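Local coordinates for dihydrodipicolinate synthase (Bacteroides thetaiotaomicron, PDB 4XKY), which catalyses the condensation of pyruvate with aspartate semialdehyde, an early step in making diaminopimelate and lysine, through a Schiff-base intermediate, at the interface of chains A and B and the interface of chains C and A. Sequence-based numbering; all coordinates share one arbitrary frame. Chains: chain A/B, Dihydrodipicolinate synthase; chain C, Dihydrodipicolinate synthase.

Chain A takes part in both contacts, with B in contact 1 and with C in contact 2. The centres of their C-alpha atoms are about 27 Å apart, and they share no residue. In contact 1 the loop after strand 102-105 and helix 115-125 receive a proline from B, with helix 85-97 only at the margin. In contact 2 the loops after strand 160-165 meet. The centre of contact 1 is about 12 Å from A:Tyr136, and that of contact 2 about 13 Å from C:Lys164, so neither patch is itself at the catalytic residues. Two different faces of one subunit thus serve a tetramer, probably as the tight-dimer and dimer-dimer interfaces.

Contact 1: the interface of chains A and B. Residues chain A 85, 108, 111, 121; chain B 279-280.
This patch belongs to the two-fold interface between two TIM barrels of the DapA family, probably the tight dimer. B:Pro279 is the plug. It enters a hydrophobic notch made by A:Phe111 and A:Pro108 from a loop and A:Phe121 from helix 115-125. It follows a cis peptide bond and buries 76 Å² against chain A. Its CB sits over the centre of the A:Phe111 ring, 3.9 Å from the centroid, in a CH-pi contact. B:Pro279 CB also meets the CD1-CE1 side of the A:Phe121 ring, 3.4 Å from A:Phe121 CD1. The methylene thus sits in the corner between the face of A:Phe111 and that side of A:Phe121. The next ring atom, B:Pro279 CG, lies 3.7 Å from A:Phe111 CD1. A:Pro108 CG approaches B:Pro279 CG at 4.1 Å, the two proline rings running past each other in opposite directions.

B:Phe280 packs against a second part of A:Phe111. The rings are turned 70° to each other, with centroids 5.5 Å apart. The CD1-CE1 edge of A:Phe111 points at the face of B:Phe280, and A:Phe111 CD1 is 3.7 Å from B:Phe280 CE1. The CG of A:Phe111 is anti to the backbone N (chi1 -165°), which carries the ring out from its loop, so that a face meets the proline and an edge meets the phenylalanine. A:Phe111 CZ also comes within 3.5 Å of the backbone carbonyl O of B:Pro279. The twin patch, with the chains exchanged, repeats the arrangement.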
loop_
_atom_site.group_PDB
_atom_site.type_symbol
_atom_site.label_atom_id
_atom_site.label_comp_id
_atom_site.label_asym_id
_atom_site.label_seq_id
_atom_site.Cartn_x
_atom_site.Cartn_y
_atom_site.Cartn_z
ATOM N N ILE A 85 -23.078 -10.494 -0.379
ATOM C CA ILE A 85 -23.254 -11.565 -1.376
ATOM C C ILE A 85 -24.724 -11.858 -1.604
ATOM O O ILE A 85 -25.149 -12.085 -2.734
ATOM C CB ILE A 85 -22.481 -12.848 -0.980
ATOM C CG1 ILE A 85 -21.002 -12.519 -0.714
ATOM C CG2 ILE A 85 -22.580 -13.916 -2.070
ATOM C CD1 ILE A 85 -20.300 -11.782 -1.855
ATOM N N PRO A 108 -15.651 -8.812 -3.061
ATOM C CA PRO A 108 -15.798 -7.548 -2.320
ATOM C C PRO A 108 -14.454 -6.883 -1.945
ATOM O O PRO A 108 -13.490 -7.586 -1.645
ATOM C CB PRO A 108 -16.564 -7.972 -1.057
ATOM C CG PRO A 108 -17.177 -9.302 -1.385
ATOM C CD PRO A 108 -16.233 -9.957 -2.346
ATOM N N PHE A 111 -12.350 -8.164 0.855
ATOM C CA PHE A 111 -12.076 -9.615 0.835
ATOM C C PHE A 111 -10.637 -9.897 0.456
ATOM O O PHE A 111 -10.361 -10.534 -0.564
ATOM C CB PHE A 111 -13.018 -10.360 -0.125
ATOM C CG PHE A 111 -13.042 -11.873 0.063
ATOM C CD1 PHE A 111 -13.077 -12.452 1.337
ATOM C CD2 PHE A 111 -13.054 -12.719 -1.041
ATOM C CE1 PHE A 111 -13.108 -13.837 1.492
ATOM C CE2 PHE A 111 -13.094 -14.104 -0.889
ATOM C CZ PHE A 111 -13.124 -14.666 0.378
ATOM N N PHE A 121 -15.020 -19.037 -2.480
ATOM C CA PHE A 121 -16.041 -18.017 -2.656
ATOM C C PHE A 121 -16.816 -18.259 -3.952
ATOM O O PHE A 121 -18.042 -18.354 -3.929
ATOM C CB PHE A 121 -15.422 -16.607 -2.664
ATOM C CG PHE A 121 -16.385 -15.525 -3.088
ATOM C CD1 PHE A 121 -17.520 -15.276 -2.343
ATOM C CD2 PHE A 121 -16.170 -14.780 -4.244
ATOM C CE1 PHE A 121 -18.419 -14.297 -2.729
ATOM C CE2 PHE A 121 -17.062 -13.792 -4.636
ATOM C CZ PHE A 121 -18.187 -13.547 -3.874
ATOM N N PRO B 279 -18.646 -13.563 2.108
ATOM C CA PRO B 279 -17.776 -14.440 1.347
ATOM C C PRO B 279 -16.786 -15.282 2.175
ATOM O O PRO B 279 -16.096 -16.137 1.612
ATOM C CB PRO B 279 -17.000 -13.438 0.493
ATOM C CG PRO B 279 -16.809 -12.270 1.414
ATOM C CD PRO B 279 -18.031 -12.227 2.291
ATOM N N PHE B 280 -16.719 -15.031 3.480
ATOM C CA PHE B 280 -15.677 -15.598 4.320
ATOM C C PHE B 280 -15.862 -17.097 4.539
ATOM O O PHE B 280 -16.968 -17.534 4.843
ATOM C CB PHE B 280 -15.646 -14.855 5.644
ATOM C CG PHE B 280 -15.137 -13.443 5.523
ATOM C CD1 PHE B 280 -13.842 -13.200 5.070
ATOM C CD2 PHE B 280 -15.946 -12.356 5.850
ATOM C CE1 PHE B 280 -13.363 -11.899 4.946
ATOM C CE2 PHE B 280 -15.472 -11.055 5.741
ATOM C CZ PHE B 280 -14.178 -10.827 5.284
#

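Contact 2: the interface of chains C and A. Residues chain C 168-170, 195; chain A 168-171.
A two-fold-like loop-to-loop interface joins C and A here, and in this DapA-family tetramer it probably links one dimer to the other. Residues 168-170 of each chain run antiparallel and form a short beta bridge centred on C:Asn169 and A:Asn169. Two backbone hydrogen bonds close it. A:Thr170 N donates to C:Ala168 O at 3.2 Å, and C:Thr170 N donates to A:Ala168 O at 3.1 Å. Each donor is at the start of helix 170-180, so the bridge ties the two helix starts together.

The two threonine side chains meet tip to tip. C:Thr170 OG1 and A:Thr170 OG1 are modelled 2.5 Å apart as a hydrogen bond of undecided direction. Hydroxyl and methyl groups are modelled too close together here, so both the rotamers and the details of this bond are doubtful.

Beside the bridge, each asparagine amide lies against the alanine of the other chain. C:Asn169 extends with CG anti to its backbone N (chi1 -178°), which brings the amide carbon CG to 3.7 Å from A:Ala168 CB. A glycine in place of C:Asn169 would remove that amide and would probably leave the A:Ala168 methyl less covered and the bridging loop freer to move. The match is not exact: C:Ala168 has a positive phi of 86°, whereas A:Ala168 has -87°.

C:Ile195, from 3-10 helix 193-195, adds an apolar flank on one side. It crosses A:Thr170 and A:Val171 at about a right angle. Its branch methyl CG2 lies 3.7 Å from A:Thr170 CB and 3.9 Å from A:Val171 CG2. The same valine methyl reaches the C:Ala168 methyl, linking the flank to the bridge.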
loop_
_atom_site.group_PDB
_atom_site.type_symbol
_atom_site.label_atom_id
_atom_site.label_comp_id
_atom_site.label_asym_id
_atom_site.label_seq_id
_atom_site.Cartn_x
_atom_site.Cartn_y
_atom_site.Cartn_z
ATOM N N ALA C 168 5.212 -2.169 -15.165
ATOM C CA ALA C 168 4.379 -3.219 -15.759
ATOM C C ALA C 168 2.946 -2.723 -16.082
ATOM O O ALA C 168 2.083 -3.498 -16.510
ATOM C CB ALA C 168 4.343 -4.437 -14.847
ATOM N N ASN C 169 2.720 -1.429 -15.844
ATOM C CA ASN C 169 1.486 -0.692 -16.121
ATOM C C ASN C 169 1.524 0.003 -17.475
ATOM O O ASN C 169 2.156 1.054 -17.625
ATOM C CB ASN C 169 1.248 0.347 -15.029
ATOM C CG ASN C 169 -0.053 1.104 -15.233
ATOM O OD1 ASN C 169 -0.461 1.344 -16.357
ATOM N ND2 ASN C 169 -0.718 1.460 -14.154
ATOM N N THR C 170 0.834 -0.574 -18.454
ATOM C CA THR C 170 0.918 -0.081 -19.822
ATOM C C THR C 170 -0.029 1.058 -20.149
ATOM O O THR C 170 0.153 1.721 -21.159
ATOM C CB THR C 170 0.758 -1.216 -20.864
ATOM O OG1 THR C 170 -0.136 -2.204 -20.348
ATOM C CG2 THR C 170 2.107 -1.851 -21.141
ATOM N N ILE C 195 5.827 -7.879 -21.957
ATOM C CA ILE C 195 5.079 -6.851 -22.676
ATOM C C ILE C 195 5.949 -6.049 -23.654
ATOM O O ILE C 195 5.546 -4.969 -24.113
ATOM C CB ILE C 195 4.415 -5.868 -21.699
ATOM C CG1 ILE C 195 5.448 -5.252 -20.744
ATOM C CG2 ILE C 195 3.300 -6.569 -20.962
ATOM C CD1 ILE C 195 4.942 -4.049 -19.965
ATOM N N ALA A 168 -4.337 -2.321 -15.071
ATOM C CA ALA A 168 -3.626 -1.826 -16.198
ATOM C C ALA A 168 -2.318 -2.591 -16.281
ATOM O O ALA A 168 -1.400 -2.129 -16.944
ATOM C CB ALA A 168 -3.357 -0.344 -16.012
ATOM N N ASN A 169 -2.217 -3.749 -15.623
ATOM C CA ASN A 169 -0.931 -4.468 -15.615
ATOM C C ASN A 169 -0.929 -5.553 -16.682
ATOM O O ASN A 169 -1.619 -6.574 -16.539
ATOM C CB ASN A 169 -0.647 -5.065 -14.244
ATOM C CG ASN A 169 0.641 -5.861 -14.210
ATOM O OD1 ASN A 169 1.142 -6.321 -15.240
ATOM N ND2 ASN A 169 1.193 -6.016 -13.030
ATOM N N THR A 170 -0.187 -5.311 -17.762
ATOM C CA THR A 170 -0.262 -6.169 -18.933
ATOM C C THR A 170 0.663 -7.381 -18.850
ATOM O O THR A 170 0.455 -8.353 -19.566
ATOM C CB THR A 170 -0.094 -5.393 -20.271
ATOM O OG1 THR A 170 0.985 -4.464 -20.195
ATOM C CG2 THR A 170 -1.338 -4.644 -20.583
ATOM N N VAL A 171 1.655 -7.350 -17.965
ATOM C CA VAL A 171 2.436 -8.546 -17.630
ATOM C C VAL A 171 1.496 -9.579 -17.004
ATOM O O VAL A 171 1.440 -10.741 -17.438
ATOM C CB VAL A 171 3.583 -8.207 -16.664
ATOM C CG1 VAL A 171 4.167 -9.461 -16.020
ATOM C CG2 VAL A 171 4.654 -7.365 -17.376
#